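Local coordinates for protein yciO (Escherichia coli, PDB 1K7J), which is of uncertain function but, as a member of the SUA5 (YrdC-like) family, may bind double-stranded RNA, at residues F152-S155 / E159-D162; V107-R110 / R116-I119; I23-G28 / E134-P139. All blocks are in the same frame, centred on the assembly; numbering follows the deposited sequence.

Interaction 1: F152-S155 / E159-D162; sequences FTES and EIKD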
ATOM      1  N   PHE A 152       3.609   4.771 -14.178  1.00 15.65           N
ATOM      2  CA  PHE A 152       4.019   5.678 -13.112  1.00 15.10           C
ATOM      3  C   PHE A 152       2.949   5.911 -12.064  1.00 14.54           C
ATOM      4  O   PHE A 152       1.757   5.760 -12.329  1.00 14.58           O
ATOM      5  CB  PHE A 152       4.411   7.031 -13.710  1.00 15.36           C
ATOM      6  CG  PHE A 152       5.478   6.946 -14.765  1.00 16.22           C
ATOM      7  CD1 PHE A 152       6.786   6.616 -14.427  1.00 16.55           C
ATOM      8  CD2 PHE A 152       5.174   7.202 -16.100  1.00 16.74           C
ATOM      9  CE1 PHE A 152       7.781   6.543 -15.404  1.00 17.12           C
ATOM     10  CE2 PHE A 152       6.160   7.133 -17.086  1.00 17.47           C
ATOM     11  CZ  PHE A 152       7.467   6.803 -16.736  1.00 17.59           C
ATOM     12  N   THR A 153       3.383   6.282 -10.865  1.00 14.40           N
ATOM     13  CA  THR A 153       2.450   6.570  -9.782  1.00 14.50           C
ATOM     14  C   THR A 153       2.262   8.077  -9.729  1.00 14.72           C
ATOM     15  O   THR A 153       3.128   8.834 -10.183  1.00 15.60           O
ATOM     16  CB  THR A 153       2.994   6.136  -8.404  1.00 15.39           C
ATOM     17  OG1 THR A 153       4.146   6.924  -8.074  1.00 16.49           O
ATOM     18  CG2 THR A 153       3.364   4.672  -8.410  1.00 15.92           C
ATOM     19  N   GLU A 154       1.129   8.514  -9.192  1.00 14.21           N
ATOM     20  CA  GLU A 154       0.879   9.940  -9.049  1.00 14.45           C
ATOM     21  C   GLU A 154       1.826  10.396  -7.946  1.00 14.06           C
ATOM     22  O   GLU A 154       2.024   9.690  -6.954  1.00 14.43           O
ATOM     23  CB  GLU A 154      -0.582  10.199  -8.669  1.00 16.17           C
ATOM     24  CG  GLU A 154      -1.548   9.878  -9.804  1.00 18.50           C
ATOM     25  CD  GLU A 154      -2.986  10.272  -9.506  1.00 19.48           C
ATOM     26  OE1 GLU A 154      -3.294  11.484  -9.488  1.00 20.22           O
ATOM     27  OE2 GLU A 154      -3.811   9.361  -9.288  1.00 20.84           O
ATOM     28  N   SER A 155       2.422  11.570  -8.121  1.00 13.07           N
ATOM     29  CA  SER A 155       3.395  12.059  -7.154  1.00 12.84           C
ATOM     30  C   SER A 155       3.176  13.492  -6.688  1.00 12.84           C
ATOM     31  O   SER A 155       3.820  13.935  -5.739  1.00 12.36           O
ATOM     32  CB  SER A 155       4.795  11.946  -7.754  1.00 12.93           C
ATOM     33  OG  SER A 155       4.900  12.741  -8.927  1.00 13.86           O
ATOM     34  N   GLU A 159      -2.070  17.793  -7.864  1.00 16.04           N
ATOM     35  CA  GLU A 159      -2.638  17.165  -9.052  1.00 16.38           C
ATOM     36  C   GLU A 159      -3.631  16.108  -8.576  1.00 15.85           C
ATOM     37  O   GLU A 159      -4.704  15.937  -9.154  1.00 16.00           O
ATOM     38  CB  GLU A 159      -1.526  16.519  -9.889  1.00 18.21           C
ATOM     39  CG  GLU A 159      -1.977  15.835 -11.183  1.00 20.30           C
ATOM     40  CD  GLU A 159      -2.617  14.474 -10.957  1.00 21.76           C
ATOM     41  OE1 GLU A 159      -2.042  13.657 -10.203  1.00 21.43           O
ATOM     42  OE2 GLU A 159      -3.689  14.213 -11.546  1.00 21.83           O
ATOM     43  N   ILE A 160      -3.268  15.406  -7.506  1.00 14.95           N
ATOM     44  CA  ILE A 160      -4.125  14.372  -6.943  1.00 14.44           C
ATOM     45  C   ILE A 160      -5.435  14.983  -6.446  1.00 14.37           C
ATOM     46  O   ILE A 160      -6.513  14.420  -6.649  1.00 14.38           O
ATOM     47  CB  ILE A 160      -3.409  13.641  -5.783  1.00 13.87           C
ATOM     48  CG1 ILE A 160      -2.231  12.835  -6.347  1.00 13.61           C
ATOM     49  CG2 ILE A 160      -4.386  12.740  -5.041  1.00 13.68           C
ATOM     50  CD1 ILE A 160      -1.374  12.161  -5.296  1.00 13.43           C
ATOM     51  N   LYS A 161      -5.335  16.141  -5.802  1.00 15.06           N
ATOM     52  CA  LYS A 161      -6.512  16.836  -5.293  1.00 15.93           C
ATOM     53  C   LYS A 161      -7.430  17.211  -6.456  1.00 16.57           C
ATOM     54  O   LYS A 161      -8.643  17.015  -6.389  1.00 16.63           O
ATOM     55  CB  LYS A 161      -6.085  18.090  -4.524  1.00 16.52           C
ATOM     56  CG  LYS A 161      -7.225  18.889  -3.898  1.00 17.75           C
ATOM     57  CD  LYS A 161      -6.666  20.012  -3.028  1.00 19.29           C
ATOM     58  CE  LYS A 161      -7.761  20.812  -2.333  1.00 20.13           C
ATOM     59  NZ  LYS A 161      -8.572  21.622  -3.283  1.00 21.11           N
ATOM     60  N   ASP A 162      -6.847  17.737  -7.531  1.00 17.76           N
ATOM     61  CA  ASP A 162      -7.639  18.133  -8.694  1.00 18.65           C
ATOM     62  C   ASP A 162      -8.364  16.948  -9.321  1.00 18.63           C
ATOM     63  O   ASP A 162      -9.502  17.072  -9.772  1.00 18.91           O
ATOM     64  CB  ASP A 162      -6.756  18.786  -9.765  1.00 20.44           C
ATOM     65  CG  ASP A 162      -6.147  20.099  -9.312  1.00 22.03           C
ATOM     66  OD1 ASP A 162      -6.768  20.796  -8.480  1.00 22.57           O
ATOM     67  OD2 ASP A 162      -5.050  20.443  -9.805  1.00 22.49           O
TER
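Two carboxylates meet here: OE1 of Glu154 and OE1 of Glu159 lie 2.6 Å apart, the closest approach between the two acids. The side chains cross at about a right angle, and their carboxylate planes are turned 48° from one another. Such closeness, next to apolar side chains, would probably raise the pKa of at least one of the two acids. Ile160 lies alongside the Glu154 chain, its CG1 3.6 Å from OE1 of Glu154 and 3.9 Å from its CB. Isoleucine suits this place because its longer arm, CG1 and CD1, lies against the CB of the glutamate. Glu154 sends CG opposite its own carbonyl carbon (chi1 -69°) and then runs extended to the carboxylate, whereas Glu159 turns at chi2 (-77°) to bring OE1 to the end of Glu154. The contact joins the connection after strand 140-144 to the first turns of helix 157-164, a strand-loop-helix unit in the YrdC-like fold. With an alanine in place of Glu154 the CB would still touch Ile160, but a gap would probably open beside Ile160 CG1 and Glu159 OE1 would lose its facing oxygen. Further out, Arg163, one helical turn after Glu159, makes a salt bridge with Glu159 OE2 and stands in only a weak, long ion pair with Glu154. On the loop side, backbone hydrogen bonding between Glu154 and Leu145 fixes the main chain, while Leu145 also packs against the side chains of both Glu154 and Ile160.

Interaction 2: V107-R110 / R116-I119; sequences VPRR and RKTI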
ATOM      1  N   VAL A 107      -6.686 -12.377   6.649  1.00 12.58           N
ATOM      2  CA  VAL A 107      -7.157 -11.604   5.506  1.00 12.67           C
ATOM      3  C   VAL A 107      -8.512 -12.036   4.958  1.00 13.34           C
ATOM      4  O   VAL A 107      -8.716 -13.209   4.650  1.00 14.32           O
ATOM      5  CB  VAL A 107      -6.152 -11.689   4.343  1.00 12.20           C
ATOM      6  CG1 VAL A 107      -6.535 -10.703   3.261  1.00 11.80           C
ATOM      7  CG2 VAL A 107      -4.740 -11.433   4.851  1.00 11.77           C
ATOM      8  N   PRO A 108      -9.455 -11.087   4.829  1.00 13.93           N
ATOM      9  CA  PRO A 108     -10.781 -11.417   4.296  1.00 14.26           C
ATOM     10  C   PRO A 108     -10.622 -12.055   2.917  1.00 14.78           C
ATOM     11  O   PRO A 108      -9.826 -11.592   2.097  1.00 14.26           O
ATOM     12  CB  PRO A 108     -11.465 -10.057   4.223  1.00 14.40           C
ATOM     13  CG  PRO A 108     -10.879  -9.333   5.393  1.00 14.56           C
ATOM     14  CD  PRO A 108      -9.409  -9.690   5.296  1.00 14.00           C
ATOM     15  N   ARG A 109     -11.377 -13.118   2.668  1.00 15.28           N
ATOM     16  CA  ARG A 109     -11.312 -13.833   1.398  1.00 15.75           C
ATOM     17  C   ARG A 109     -11.413 -12.918   0.179  1.00 15.06           C
ATOM     18  O   ARG A 109     -10.690 -13.100  -0.800  1.00 15.38           O
ATOM     19  CB  ARG A 109     -12.425 -14.883   1.343  1.00 17.30           C
ATOM     20  CG  ARG A 109     -12.426 -15.743   0.090  1.00 19.55           C
ATOM     21  CD  ARG A 109     -13.617 -16.701   0.091  1.00 21.57           C
ATOM     22  NE  ARG A 109     -13.707 -17.488  -1.138  1.00 23.22           N
ATOM     23  CZ  ARG A 109     -12.821 -18.408  -1.510  1.00 24.23           C
ATOM     24  NH1 ARG A 109     -11.763 -18.669  -0.749  1.00 24.84           N
ATOM     25  NH2 ARG A 109     -12.991 -19.071  -2.650  1.00 24.45           N
ATOM     26  N   ARG A 110     -12.306 -11.933   0.243  1.00 14.50           N
ATOM     27  CA  ARG A 110     -12.516 -11.005  -0.870  1.00 14.06           C
ATOM     28  C   ARG A 110     -11.279 -10.224  -1.298  1.00 13.99           C
ATOM     29  O   ARG A 110     -11.222  -9.710  -2.417  1.00 14.12           O
ATOM     30  CB  ARG A 110     -13.637 -10.019  -0.524  1.00 14.81           C
ATOM     31  CG  ARG A 110     -13.390  -9.235   0.753  1.00 15.31           C
ATOM     32  CD  ARG A 110     -14.595  -8.388   1.134  1.00 16.03           C
ATOM     33  NE  ARG A 110     -14.488  -7.913   2.511  1.00 17.00           N
ATOM     34  CZ  ARG A 110     -13.692  -6.927   2.910  1.00 17.25           C
ATOM     35  NH1 ARG A 110     -12.926  -6.286   2.037  1.00 17.35           N
ATOM     36  NH2 ARG A 110     -13.645  -6.601   4.195  1.00 17.81           N
ATOM     37  N   ARG A 116      -5.222 -17.715  -7.123  1.00 17.42           N
ATOM     38  CA  ARG A 116      -3.998 -17.997  -6.386  1.00 16.27           C
ATOM     39  C   ARG A 116      -4.044 -17.730  -4.875  1.00 15.14           C
ATOM     40  O   ARG A 116      -3.157 -18.169  -4.139  1.00 15.16           O
ATOM     41  CB  ARG A 116      -2.847 -17.214  -7.025  1.00 16.83           C
ATOM     42  CG  ARG A 116      -2.721 -17.435  -8.536  1.00 17.21           C
ATOM     43  CD  ARG A 116      -1.324 -17.088  -8.997  1.00 18.02           C
ATOM     44  NE  ARG A 116      -0.355 -17.869  -8.236  1.00 18.09           N
ATOM     45  CZ  ARG A 116       0.796 -17.397  -7.771  1.00 18.05           C
ATOM     46  NH1 ARG A 116       1.142 -16.131  -7.993  1.00 17.42           N
ATOM     47  NH2 ARG A 116       1.586 -18.189  -7.058  1.00 17.29           N
ATOM     48  N   LYS A 117      -5.077 -17.024  -4.422  1.00 14.31           N
ATOM     49  CA  LYS A 117      -5.257 -16.695  -3.004  1.00 13.75           C
ATOM     50  C   LYS A 117      -4.098 -15.859  -2.467  1.00 12.56           C
ATOM     51  O   LYS A 117      -3.747 -15.929  -1.284  1.00 11.96           O
ATOM     52  CB  LYS A 117      -5.398 -17.975  -2.173  1.00 15.02           C
ATOM     53  CG  LYS A 117      -6.424 -18.966  -2.712  1.00 17.28           C
ATOM     54  CD  LYS A 117      -7.798 -18.336  -2.847  1.00 19.30           C
ATOM     55  CE  LYS A 117      -8.788 -19.315  -3.463  1.00 20.51           C
ATOM     56  NZ  LYS A 117     -10.111 -18.676  -3.711  1.00 21.51           N
ATOM     57  N   THR A 118      -3.519 -15.053  -3.346  1.00 11.94           N
ATOM     58  CA  THR A 118      -2.394 -14.208  -2.985  1.00 11.42           C
ATOM     59  C   THR A 118      -2.792 -12.759  -2.751  1.00 11.34           C
ATOM     60  O   THR A 118      -3.920 -12.348  -3.029  1.00 10.81           O
ATOM     61  CB  THR A 118      -1.336 -14.218  -4.092  1.00 10.97           C
ATOM     62  OG1 THR A 118      -1.957 -13.870  -5.336  1.00 11.88           O
ATOM     63  CG2 THR A 118      -0.692 -15.591  -4.202  1.00 11.45           C
ATOM     64  N   ILE A 119      -1.840 -11.992  -2.233  1.00 10.78           N
ATOM     65  CA  ILE A 119      -2.032 -10.575  -1.976  1.00 10.77           C
ATOM     66  C   ILE A 119      -0.642  -9.965  -1.815  1.00 10.13           C
ATOM     67  O   ILE A 119       0.291 -10.642  -1.375  1.00  9.88           O
ATOM     68  CB  ILE A 119      -2.899 -10.342  -0.707  1.00 11.40           C
ATOM     69  CG1 ILE A 119      -3.169  -8.846  -0.527  1.00 11.44           C
ATOM     70  CG2 ILE A 119      -2.225 -10.946   0.517  1.00 10.90           C
ATOM     71  CD1 ILE A 119      -4.328  -8.546   0.415  1.00 12.18           C
TER
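Val107 faces Ile119 and Arg109 faces Lys117, with the backbones well apart: the paired CA atoms are 9.1 Å and 8.0 Å from each other, and no hydrogen bond crosses between the segments. On one side the chain runs from loop into a 3-10 turn at Arg109 and Arg110. On the other, Lys117 has the left-handed backbone angles of a turn (phi 61°) just before the chain enters strand 118-122. That strand lies antiparallel beside strand 97-102, to which it is tied by backbone bonding of Ile119 with Leu101, so residues 107-110 belong to the long connection of a β-hairpin that folds back over the base of its second strand. On the buried side, Val107 CG1 comes within 4.2 Å of Ile119 CD1. With CG1 opposite its backbone N (chi1 -176°), Ile119 extends its long branch toward the loop, and a methyl of the shorter valine meets the tip of that branch in a buried setting that suits two apolar residues. Leu112 and Leu67, the latter on strand 66-68, touch both side chains and add to the apolar contacts. At the outer end two cations approach instead: Arg109 NH2 is 3.1 Å from Lys117 NZ, and both are donors. The arginine, extended from CG to NE, brings its guanidinium obliquely to the ammonium, while the lysine bends at chi2. Long, flexible basic residues suit this more exposed end of the contact, where solvent could ease the like charges. Lys117 NZ donates to the backbone oxygen of Glu114, which would partly offset the unfavourable charge pairing.

Interaction 3: I23-G28 / E134-P139; sequences IVRKGG and EALGEP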
ATOM      1  N   ILE A  23     -10.645   8.663  10.241  1.00 12.37           N
ATOM      2  CA  ILE A  23     -11.390   8.654   8.989  1.00 12.12           C
ATOM      3  C   ILE A  23     -11.343   7.236   8.414  1.00 12.35           C
ATOM      4  O   ILE A  23     -12.348   6.720   7.922  1.00 12.67           O
ATOM      5  CB  ILE A  23     -10.792   9.669   7.987  1.00 11.98           C
ATOM      6  CG1 ILE A  23     -11.121  11.091   8.458  1.00 12.58           C
ATOM      7  CG2 ILE A  23     -11.328   9.412   6.581  1.00 12.23           C
ATOM      8  CD1 ILE A  23     -10.358  12.192   7.737  1.00 12.28           C
ATOM      9  N   VAL A  24     -10.175   6.603   8.487  1.00 11.72           N
ATOM     10  CA  VAL A  24     -10.022   5.238   7.993  1.00 11.85           C
ATOM     11  C   VAL A  24     -10.897   4.274   8.804  1.00 12.50           C
ATOM     12  O   VAL A  24     -11.574   3.416   8.240  1.00 13.08           O
ATOM     13  CB  VAL A  24      -8.541   4.777   8.076  1.00 11.89           C
ATOM     14  CG1 VAL A  24      -8.428   3.273   7.794  1.00 11.32           C
ATOM     15  CG2 VAL A  24      -7.706   5.559   7.077  1.00 11.62           C
ATOM     16  N   ARG A  25     -10.889   4.425  10.125  1.00 12.95           N
ATOM     17  CA  ARG A  25     -11.678   3.551  10.990  1.00 14.04           C
ATOM     18  C   ARG A  25     -13.175   3.659  10.727  1.00 14.21           C
ATOM     19  O   ARG A  25     -13.916   2.697  10.929  1.00 14.61           O
ATOM     20  CB  ARG A  25     -11.369   3.847  12.464  1.00 14.83           C
ATOM     21  CG  ARG A  25     -10.055   3.224  12.919  1.00 16.68           C
ATOM     22  CD  ARG A  25      -9.620   3.683  14.304  1.00 18.57           C
ATOM     23  NE  ARG A  25      -8.431   2.953  14.742  1.00 20.35           N
ATOM     24  CZ  ARG A  25      -7.625   3.338  15.728  1.00 21.40           C
ATOM     25  NH1 ARG A  25      -7.867   4.459  16.393  1.00 21.39           N
ATOM     26  NH2 ARG A  25      -6.576   2.592  16.052  1.00 21.32           N
ATOM     27  N   LYS A  26     -13.617   4.821  10.261  1.00 14.83           N
ATOM     28  CA  LYS A  26     -15.030   5.032   9.970  1.00 15.38           C
ATOM     29  C   LYS A  26     -15.412   4.541   8.578  1.00 15.56           C
ATOM     30  O   LYS A  26     -16.541   4.741   8.132  1.00 16.11           O
ATOM     31  CB  LYS A  26     -15.386   6.512  10.120  1.00 16.74           C
ATOM     32  CG  LYS A  26     -15.340   7.009  11.556  1.00 18.76           C
ATOM     33  CD  LYS A  26     -15.696   8.481  11.639  1.00 20.17           C
ATOM     34  CE  LYS A  26     -15.744   8.962  13.080  1.00 21.43           C
ATOM     35  NZ  LYS A  26     -16.800   8.253  13.860  1.00 22.19           N
ATOM     36  N   GLY A  27     -14.465   3.906   7.891  1.00 14.69           N
ATOM     37  CA  GLY A  27     -14.741   3.379   6.564  1.00 14.91           C
ATOM     38  C   GLY A  27     -14.406   4.294   5.402  1.00 14.33           C
ATOM     39  O   GLY A  27     -14.877   4.079   4.283  1.00 15.63           O
ATOM     40  N   GLY A  28     -13.589   5.310   5.651  1.00 13.32           N
ATOM     41  CA  GLY A  28     -13.230   6.231   4.589  1.00 12.77           C
ATOM     42  C   GLY A  28     -12.093   5.753   3.706  1.00 12.41           C
ATOM     43  O   GLY A  28     -11.326   4.859   4.078  1.00 12.87           O
ATOM     44  N   GLU A 134       1.102   2.807  12.647  1.00  9.81           N
ATOM     45  CA  GLU A 134       1.270   2.694  14.091  1.00 11.01           C
ATOM     46  C   GLU A 134      -0.027   3.070  14.803  1.00 10.85           C
ATOM     47  O   GLU A 134      -0.439   2.406  15.755  1.00 10.81           O
ATOM     48  CB  GLU A 134       2.395   3.610  14.576  1.00 13.02           C
ATOM     49  CG  GLU A 134       2.744   3.421  16.045  1.00 16.55           C
ATOM     50  CD  GLU A 134       3.802   4.399  16.524  1.00 19.32           C
ATOM     51  OE1 GLU A 134       4.780   4.629  15.781  1.00 20.49           O
ATOM     52  OE2 GLU A 134       3.660   4.929  17.646  1.00 20.78           O
ATOM     53  N   ALA A 135      -0.672   4.135  14.340  1.00 10.40           N
ATOM     54  CA  ALA A 135      -1.916   4.586  14.953  1.00 10.82           C
ATOM     55  C   ALA A 135      -3.078   3.643  14.650  1.00 11.11           C
ATOM     56  O   ALA A 135      -3.934   3.412  15.508  1.00 11.92           O
ATOM     57  CB  ALA A 135      -2.248   5.998  14.479  1.00 10.90           C
ATOM     58  N   LEU A 136      -3.109   3.095  13.439  1.00 10.86           N
ATOM     59  CA  LEU A 136      -4.186   2.185  13.047  1.00 11.09           C
ATOM     60  C   LEU A 136      -4.117   0.870  13.824  1.00 10.86           C
ATOM     61  O   LEU A 136      -5.145   0.332  14.236  1.00 11.26           O
ATOM     62  CB  LEU A 136      -4.130   1.912  11.541  1.00 11.10           C
ATOM     63  CG  LEU A 136      -5.231   1.016  10.957  1.00 11.91           C
ATOM     64  CD1 LEU A 136      -6.602   1.610  11.237  1.00 12.65           C
ATOM     65  CD2 LEU A 136      -5.011   0.868   9.459  1.00 12.35           C
ATOM     66  N   GLY A 137      -2.910   0.347  14.014  1.00 10.51           N
ATOM     67  CA  GLY A 137      -2.758  -0.881  14.777  1.00 10.48           C
ATOM     68  C   GLY A 137      -2.798  -2.173  13.988  1.00 10.37           C
ATOM     69  O   GLY A 137      -2.597  -3.253  14.546  1.00 10.77           O
ATOM     70  N   GLU A 138      -3.078  -2.066  12.695  1.00 10.34           N
ATOM     71  CA  GLU A 138      -3.121  -3.229  11.817  1.00 10.13           C
ATOM     72  C   GLU A 138      -2.844  -2.744  10.399  1.00  9.50           C
ATOM     73  O   GLU A 138      -2.746  -1.537  10.163  1.00  9.07           O
ATOM     74  CB  GLU A 138      -4.489  -3.921  11.892  1.00 11.39           C
ATOM     75  CG  GLU A 138      -5.675  -3.054  11.483  1.00 12.67           C
ATOM     76  CD  GLU A 138      -6.980  -3.837  11.434  1.00 14.14           C
ATOM     77  OE1 GLU A 138      -7.055  -4.914  12.065  1.00 15.20           O
ATOM     78  OE2 GLU A 138      -7.935  -3.371  10.775  1.00 14.71           O
ATOM     79  N   PRO A 139      -2.708  -3.671   9.437  1.00  9.46           N
ATOM     80  CA  PRO A 139      -2.439  -3.276   8.053  1.00  9.79           C
ATOM     81  C   PRO A 139      -3.555  -2.445   7.445  1.00 10.16           C
ATOM     82  O   PRO A 139      -4.697  -2.480   7.897  1.00  9.93           O
ATOM     83  CB  PRO A 139      -2.286  -4.613   7.327  1.00  9.45           C
ATOM     84  CG  PRO A 139      -1.789  -5.525   8.397  1.00  9.25           C
ATOM     85  CD  PRO A 139      -2.648  -5.135   9.575  1.00  9.57           C
TER
HETATM   86  O   HOH W   1      -8.046  -0.097  13.488  1.00 53.24           O
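Arg25 reaches across to the last turn of the opposing helix, where its NH2 donates to the backbone oxygen of Leu136 at 3.2 Å. The hydrogen bond is fairly straight at nitrogen (155°), but the donor stands above the carbonyl plane, and the C=O···N angle is 105°. The oxygen lies at the edge of the guanidinium, near its plane. Ala135 O is closer to NH2, at 2.8 Å, yet at an angle too poor for a hydrogen bond. One water donates to Leu136 O at 3.0 Å and accepts weakly from Arg25 NE, giving the carbonyl a second donor. An arginine is apt here because its long chain, extended from CG to NE, can span from helix 14-25 to helix 127-136, where the negative end of the helix dipole would probably favour a cation. Each helix end has a glycine of positive phi: Gly27, after Lys26, is the C-prime residue of a Schellman motif, with Gly28 N bonded to Ile23 O and Gly27 N to Val24 O, and Gly137 directly follows helix 127-136. The apolar part of the contact is Val24 CG1 packing 4.2 Å from Leu136 CD1, the same methyl that meets the aliphatic CG of Arg25, the arginine and leucine chains running past each other in opposite directions. The small Ala135 side chain probably allows close approach to helix 14-25, where it lies against Ile17, Asn18 and Val21.

How the interactions relate
Along the chain, interaction 3 opens first, at the end of helix 14-25, and closes just after helix 127-136; interaction 2 is nested inside that loop, and interaction 1 follows later. Strand 118-122, where interaction 2 ends, leads directly into helix 127-136 of interaction 3, and their nearest atoms are about 7 Å apart, with centres about 20 Å apart. Interaction 1 is farther off, its centre about 22 Å from that of interaction 3 and about 28 Å from that of interaction 2, which lies across the centre of the chain. None touches another: they join loop to helix, loop to strand and helix end to helix end at separate places round the mixed sheet of a single YrdC-like unit.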